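Local structure of Non-structural polyprotein (Sindbis virus, 4GUA) at residues L312-R316 against E506-M512; Q219-V225 against A255-N260. The protein is a piece of the alphavirus replication polyprotein that joins the cysteine protease nsP2 to zinc-binding nsP3 and is processed by cleavage. One frame throughout, in Å; residues are numbered along the deposited sequence.

Contact 1: L312-R316 against E506-M512; sequences LDNSR and ELKDEDM
Asn314 turns CG anti to its own backbone nitrogen (chi1 -170°), which sends the carboxamide into a bend of the chain at 509-512; the side chain of Met512, bent at its second torsion (chi2 55°) and again at the third, brings SD against that same group. This is a junction of two loops: one leaves strand 305-312, next to the edge of the Rossmann-like, methyltransferase-type sheet of nsP2, and the other follows a helix of the nsP3 part. Both hydrogens of Asn314 ND2 are used, one for Asp509 O at 2.8 Å and one for Asp511 O at 2.9 Å, the latter in the amide plane and nearly straight (169°). Each carbonyl is met from above its plane. OD1 takes a hydrogen bond from Lys287, leaving the amide little freedom to flip. Asparagine suits the place twice over, since it also tolerates the left-handed backbone found here. The bend itself is an Asx turn, in which Asp509 OD2 accepts from Asp511 N.

Nearby, Asp313 O receives the backbone N of Lys508 at 2.8 Å, almost linearly and in the carbonyl plane. The lysine chain then runs beside Asp313, CE lying 3.5 Å from OD2, while the aspartate's salt bridge goes to Arg318. Further on, Lys508 crosses the side chain of Arg316 at about a right angle, CD over one face of the guanidinium, and NZ makes a weak bond to Ser315 OG. Beneath the polar layer, apolar side chains meet tip to tip: Leu312 CD2 lies 3.9 Å from Met512 CE.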
loop_
_atom_site.group_PDB
_atom_site.type_symbol
_atom_site.label_atom_id
_atom_site.label_comp_id
_atom_site.label_asym_id
_atom_site.label_seq_id
_atom_site.Cartn_x
_atom_site.Cartn_y
_atom_site.Cartn_z
ATOM N N LEU A 312 5.107 6.323 -16.165
ATOM C CA LEU A 312 4.043 5.356 -16.417
ATOM C C LEU A 312 4.440 4.381 -17.511
ATOM O O LEU A 312 4.643 4.782 -18.651
ATOM C CB LEU A 312 2.807 6.109 -16.917
ATOM C CG LEU A 312 1.710 5.292 -17.610
ATOM C CD1 LEU A 312 0.877 4.554 -16.586
ATOM C CD2 LEU A 312 0.836 6.191 -18.462
ATOM N N ASP A 313 4.593 3.108 -17.151
ATOM C CA ASP A 313 4.615 2.019 -18.127
ATOM C C ASP A 313 3.336 1.162 -18.116
ATOM O O ASP A 313 3.192 0.229 -18.914
ATOM C CB ASP A 313 5.861 1.153 -17.944
ATOM C CG ASP A 313 5.938 0.525 -16.573
ATOM O OD1 ASP A 313 4.910 0.511 -15.862
ATOM O OD2 ASP A 313 7.032 0.050 -16.195
ATOM N N ASN A 314 2.424 1.470 -17.197
ATOM C CA ASN A 314 1.194 0.692 -17.019
ATOM C C ASN A 314 1.452 -0.816 -16.936
ATOM O O ASN A 314 0.821 -1.619 -17.623
ATOM C CB ASN A 314 0.200 0.979 -18.150
ATOM C CG ASN A 314 -1.173 0.387 -17.883
ATOM O OD1 ASN A 314 -1.616 0.301 -16.739
ATOM N ND2 ASN A 314 -1.841 -0.045 -18.941
ATOM N N SER A 315 2.366 -1.197 -16.056
ATOM C CA SER A 315 2.736 -2.593 -15.897
ATOM C C SER A 315 1.585 -3.371 -15.265
ATOM O O SER A 315 0.743 -2.826 -14.548
ATOM C CB SER A 315 3.990 -2.721 -15.028
ATOM O OG SER A 315 4.321 -4.082 -14.797
ATOM N N ARG A 316 1.573 -4.660 -15.564
ATOM C CA ARG A 316 0.578 -5.598 -15.073
ATOM C C ARG A 316 1.085 -6.255 -13.785
ATOM O O ARG A 316 0.470 -6.153 -12.716
ATOM C CB ARG A 316 0.228 -6.665 -16.127
ATOM C CG ARG A 316 1.349 -7.172 -17.067
ATOM C CD ARG A 316 1.970 -6.152 -18.029
ATOM N NE ARG A 316 3.247 -6.614 -18.571
ATOM C CZ ARG A 316 4.358 -6.786 -17.867
ATOM N NH1 ARG A 316 4.389 -6.534 -16.580
ATOM N NH2 ARG A 316 5.460 -7.212 -18.461
ATOM N N GLU A 506 7.448 3.328 -23.810
ATOM C CA GLU A 506 6.227 2.651 -24.243
ATOM C C GLU A 506 5.562 1.844 -23.131
ATOM O O GLU A 506 6.206 1.453 -22.158
ATOM C CB GLU A 506 6.524 1.730 -25.420
ATOM C CG GLU A 506 7.531 0.653 -25.096
ATOM C CD GLU A 506 7.816 -0.240 -26.280
ATOM O OE1 GLU A 506 7.411 0.125 -27.405
ATOM O OE2 GLU A 506 8.442 -1.304 -26.088
ATOM N N LEU A 507 4.271 1.583 -23.310
ATOM C CA LEU A 507 3.469 0.845 -22.342
ATOM C C LEU A 507 3.678 -0.663 -22.410
ATOM O O LEU A 507 3.877 -1.221 -23.481
ATOM C CB LEU A 507 1.992 1.141 -22.576
ATOM C CG LEU A 507 1.621 2.620 -22.492
ATOM C CD1 LEU A 507 0.109 2.802 -22.452
ATOM C CD2 LEU A 507 2.279 3.269 -21.283
ATOM N N LYS A 508 3.635 -1.320 -21.255
ATOM C CA LYS A 508 3.744 -2.772 -21.216
ATOM C C LYS A 508 2.369 -3.424 -21.397
ATOM O O LYS A 508 2.266 -4.616 -21.682
ATOM C CB LYS A 508 4.391 -3.218 -19.904
ATOM C CG LYS A 508 5.805 -2.683 -19.709
ATOM C CD LYS A 508 6.635 -3.590 -18.814
ATOM C CE LYS A 508 6.483 -3.227 -17.351
ATOM N NZ LYS A 508 7.297 -4.111 -16.465
ATOM N N ASP A 509 1.319 -2.624 -21.237
ATOM C CA ASP A 509 -0.046 -3.038 -21.525
ATOM C C ASP A 509 -0.859 -1.792 -21.855
ATOM O O ASP A 509 -0.576 -0.708 -21.346
ATOM C CB ASP A 509 -0.656 -3.777 -20.335
ATOM C CG ASP A 509 -1.997 -4.419 -20.667
ATOM O OD1 ASP A 509 -2.004 -5.517 -21.264
ATOM O OD2 ASP A 509 -3.045 -3.831 -20.325
ATOM N N GLU A 510 -1.853 -1.930 -22.722
ATOM C CA GLU A 510 -2.636 -0.774 -23.134
ATOM C C GLU A 510 -3.922 -0.566 -22.329
ATOM O O GLU A 510 -4.591 0.451 -22.495
ATOM C CB GLU A 510 -2.927 -0.838 -24.632
ATOM C CG GLU A 510 -1.835 -0.185 -25.460
ATOM C CD GLU A 510 -2.230 0.016 -26.910
ATOM O OE1 GLU A 510 -3.121 -0.713 -27.408
ATOM O OE2 GLU A 510 -1.648 0.919 -27.552
ATOM N N ASP A 511 -4.275 -1.513 -21.463
ATOM C CA ASP A 511 -5.505 -1.374 -20.681
ATOM C C ASP A 511 -5.257 -0.527 -19.437
ATOM O O ASP A 511 -4.530 -0.917 -18.523
ATOM C CB ASP A 511 -6.059 -2.740 -20.274
ATOM C CG ASP A 511 -7.465 -2.649 -19.707
ATOM O OD1 ASP A 511 -7.875 -1.538 -19.301
ATOM O OD2 ASP A 511 -8.165 -3.685 -19.674
ATOM N N MET A 512 -5.912 0.624 -19.408
ATOM C CA MET A 512 -5.609 1.670 -18.450
ATOM C C MET A 512 -6.527 1.671 -17.229
ATOM O O MET A 512 -6.433 2.561 -16.386
ATOM C CB MET A 512 -5.665 3.027 -19.157
ATOM C CG MET A 512 -4.467 3.914 -18.887
ATOM S SD MET A 512 -2.877 3.150 -19.276
ATOM C CE MET A 512 -2.110 4.436 -20.256
#

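Contact 2: Q219-V225 against A255-N260; sequences QARYDLV and ALNCLN
Cys258 O, next to the end of helix 237-257, is approached by three groups of the facing chain. Tyr222 N donates to it at 2.8 Å, the CA-H of Arg221 comes within 3.2 Å, and the edge of the Tyr222 ring lies alongside it through CD1. Asn260 N returns a bond to Tyr222 O at 2.9 Å; Tyr222 thus bonds through both N and O to the residues flanking Leu259, a single parallel bridge. The cysteine thiol serves as an acceptor here: SG takes the backbone N of Gln219 at 3.3 Å.

Asn260 keeps CG beside its own nitrogen (chi1 -77°), which lets ND2 reach Asp223 OD1 at 3.2 Å. The donor lies above the carboxylate plane, and the amide and carboxylate planes are 55° apart. Asn260 OD1 rests against CB and CD of Arg221, whose extended chain carries the guanidinium back until one face covers Asn257 O. Long and extended, arginine can reach from Asn260 back to the helix end.

On the buried side, a branched valine and a small alanine let strand and helix lie close: Val225 spreads its methyls, CG1 on Ala255 CB at 3.7 Å and CG2 on Leu259 CD1. The arrangement belongs to a beta-alpha-beta crossover, with strand 224-227 leading through helix 237-257 to the parallel strand 263-269. Leu265 of that second strand packs on both Val225 and Ala255, while Leu181 of strand 179-183 touches Tyr222 and Cys258.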
loop_
_atom_site.group_PDB
_atom_site.type_symbol
_atom_site.label_atom_id
_atom_site.label_comp_id
_atom_site.label_asym_id
_atom_site.label_seq_id
_atom_site.Cartn_x
_atom_site.Cartn_y
_atom_site.Cartn_z
ATOM N N GLN A 219 -8.039 13.916 -23.855
ATOM C CA GLN A 219 -7.408 15.045 -24.527
ATOM C C GLN A 219 -6.189 14.538 -25.294
ATOM O O GLN A 219 -6.054 13.337 -25.524
ATOM C CB GLN A 219 -7.006 16.108 -23.509
ATOM C CG GLN A 219 -8.119 16.434 -22.546
ATOM C CD GLN A 219 -9.370 16.895 -23.252
ATOM O OE1 GLN A 219 -9.388 17.929 -23.915
ATOM N NE2 GLN A 219 -10.411 16.080 -23.168
ATOM N N ALA A 220 -5.310 15.450 -25.695
ATOM C CA ALA A 220 -4.014 15.058 -26.232
ATOM C C ALA A 220 -3.201 14.434 -25.098
ATOM O O ALA A 220 -3.674 14.346 -23.963
ATOM C CB ALA A 220 -3.291 16.271 -26.767
ATOM N N ARG A 221 -1.976 14.009 -25.391
ATOM C CA ARG A 221 -1.151 13.362 -24.376
ATOM C C ARG A 221 0.008 14.250 -23.927
ATOM O O ARG A 221 0.625 14.942 -24.732
ATOM C CB ARG A 221 -0.630 12.023 -24.887
ATOM C CG ARG A 221 -1.707 10.981 -25.023
ATOM C CD ARG A 221 -1.134 9.629 -25.385
ATOM N NE ARG A 221 -2.177 8.724 -25.867
ATOM C CZ ARG A 221 -2.916 7.936 -25.093
ATOM N NH1 ARG A 221 -2.739 7.920 -23.773
ATOM N NH2 ARG A 221 -3.837 7.155 -25.641
ATOM N N TYR A 222 0.299 14.209 -22.634
ATOM C CA TYR A 222 1.297 15.083 -22.037
ATOM C C TYR A 222 2.282 14.241 -21.254
ATOM O O TYR A 222 2.011 13.077 -20.956
ATOM C CB TYR A 222 0.630 16.089 -21.106
ATOM C CG TYR A 222 -0.349 16.998 -21.809
ATOM C CD1 TYR A 222 -1.605 16.538 -22.181
ATOM C CD2 TYR A 222 -0.025 18.313 -22.091
ATOM C CE1 TYR A 222 -2.508 17.361 -22.818
ATOM C CE2 TYR A 222 -0.922 19.146 -22.727
ATOM C CZ TYR A 222 -2.163 18.666 -23.089
ATOM O OH TYR A 222 -3.064 19.494 -23.727
ATOM N N ASP A 223 3.443 14.816 -20.959
ATOM C CA ASP A 223 4.422 14.138 -20.126
ATOM C C ASP A 223 4.155 14.412 -18.655
ATOM O O ASP A 223 4.631 13.687 -17.781
ATOM C CB ASP A 223 5.827 14.576 -20.512
ATOM C CG ASP A 223 6.204 14.121 -21.896
ATOM O OD1 ASP A 223 5.712 13.061 -22.325
ATOM O OD2 ASP A 223 6.982 14.824 -22.565
ATOM N N LEU A 224 3.360 15.442 -18.389
ATOM C CA LEU A 224 2.958 15.758 -17.031
ATOM C C LEU A 224 1.486 16.121 -16.963
ATOM O O LEU A 224 1.009 16.994 -17.694
ATOM C CB LEU A 224 3.792 16.906 -16.465
ATOM C CG LEU A 224 3.450 17.271 -15.015
ATOM C CD1 LEU A 224 3.720 16.092 -14.081
ATOM C CD2 LEU A 224 4.220 18.505 -14.555
ATOM N N VAL A 225 0.767 15.423 -16.095
ATOM C CA VAL A 225 -0.617 15.764 -15.793
ATOM C C VAL A 225 -0.714 16.138 -14.324
ATOM O O VAL A 225 -0.170 15.446 -13.482
ATOM C CB VAL A 225 -1.573 14.589 -16.069
ATOM C CG1 VAL A 225 -2.997 14.963 -15.677
ATOM C CG2 VAL A 225 -1.501 14.178 -17.529
ATOM N N ALA A 255 -6.965 10.953 -16.354
ATOM C CA ALA A 255 -5.628 11.487 -16.590
ATOM C C ALA A 255 -4.763 10.466 -17.319
ATOM O O ALA A 255 -3.934 10.838 -18.154
ATOM C CB ALA A 255 -4.982 11.894 -15.282
ATOM N N LEU A 256 -4.932 9.187 -16.987
ATOM C CA LEU A 256 -4.182 8.120 -17.660
ATOM C C LEU A 256 -4.387 8.090 -19.178
ATOM O O LEU A 256 -3.484 7.692 -19.919
ATOM C CB LEU A 256 -4.522 6.755 -17.066
ATOM C CG LEU A 256 -4.068 6.530 -15.628
ATOM C CD1 LEU A 256 -4.562 5.195 -15.135
ATOM C CD2 LEU A 256 -2.550 6.606 -15.520
ATOM N N ASN A 257 -5.569 8.474 -19.650
ATOM C CA ASN A 257 -5.787 8.564 -21.093
ATOM C C ASN A 257 -4.959 9.689 -21.687
ATOM O O ASN A 257 -4.594 9.650 -22.851
ATOM C CB ASN A 257 -7.265 8.790 -21.420
ATOM C CG ASN A 257 -8.134 7.616 -21.034
ATOM O OD1 ASN A 257 -7.721 6.458 -21.138
ATOM N ND2 ASN A 257 -9.347 7.903 -20.587
ATOM N N CYS A 258 -4.674 10.695 -20.874
ATOM C CA CYS A 258 -3.962 11.885 -21.327
ATOM C C CYS A 258 -2.450 11.862 -21.066
ATOM O O CYS A 258 -1.786 12.883 -21.225
ATOM C CB CYS A 258 -4.592 13.126 -20.710
ATOM S SG CYS A 258 -6.378 13.231 -21.032
ATOM N N LEU A 259 -1.916 10.723 -20.630
ATOM C CA LEU A 259 -0.519 10.643 -20.213
ATOM C C LEU A 259 0.348 9.784 -21.137
ATOM O O LEU A 259 -0.014 8.657 -21.455
ATOM C CB LEU A 259 -0.450 10.072 -18.797
ATOM C CG LEU A 259 0.872 10.245 -18.045
ATOM C CD1 LEU A 259 1.285 11.702 -17.960
ATOM C CD2 LEU A 259 0.757 9.643 -16.655
ATOM N N ASN A 260 1.490 10.321 -21.566
ATOM C CA ASN A 260 2.454 9.553 -22.361
ATOM C C ASN A 260 3.216 8.537 -21.533
ATOM O O ASN A 260 3.425 8.737 -20.339
ATOM C CB ASN A 260 3.487 10.472 -23.005
ATOM C CG ASN A 260 2.954 11.202 -24.207
ATOM O OD1 ASN A 260 2.217 10.633 -25.017
ATOM N ND2 ASN A 260 3.331 12.470 -24.339
#

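Overall arrangement
The two contacts lie side by side at the nsP2 methyltransferase-like domain, their centres about 13 Å apart. Contact 2 ties the end of helix 237-257 to the approach of strand 224-227; contact 1 then lays a loop of the nsP3 part over the same helix end. They touch directly: Met512 CG lies 3.4 Å from Leu256 CB, and Leu312 CD2 lies 3.9 Å from Leu259 CD2. Leu256, turned away from its partner segment in contact 2, thus faces contact 1. The backbone of Leu312 also bonds to Gly262 and Gly263, just beyond 255-260. Neither contact includes the zinc ligands Cys605, Cys607, Cys630 and Cys648.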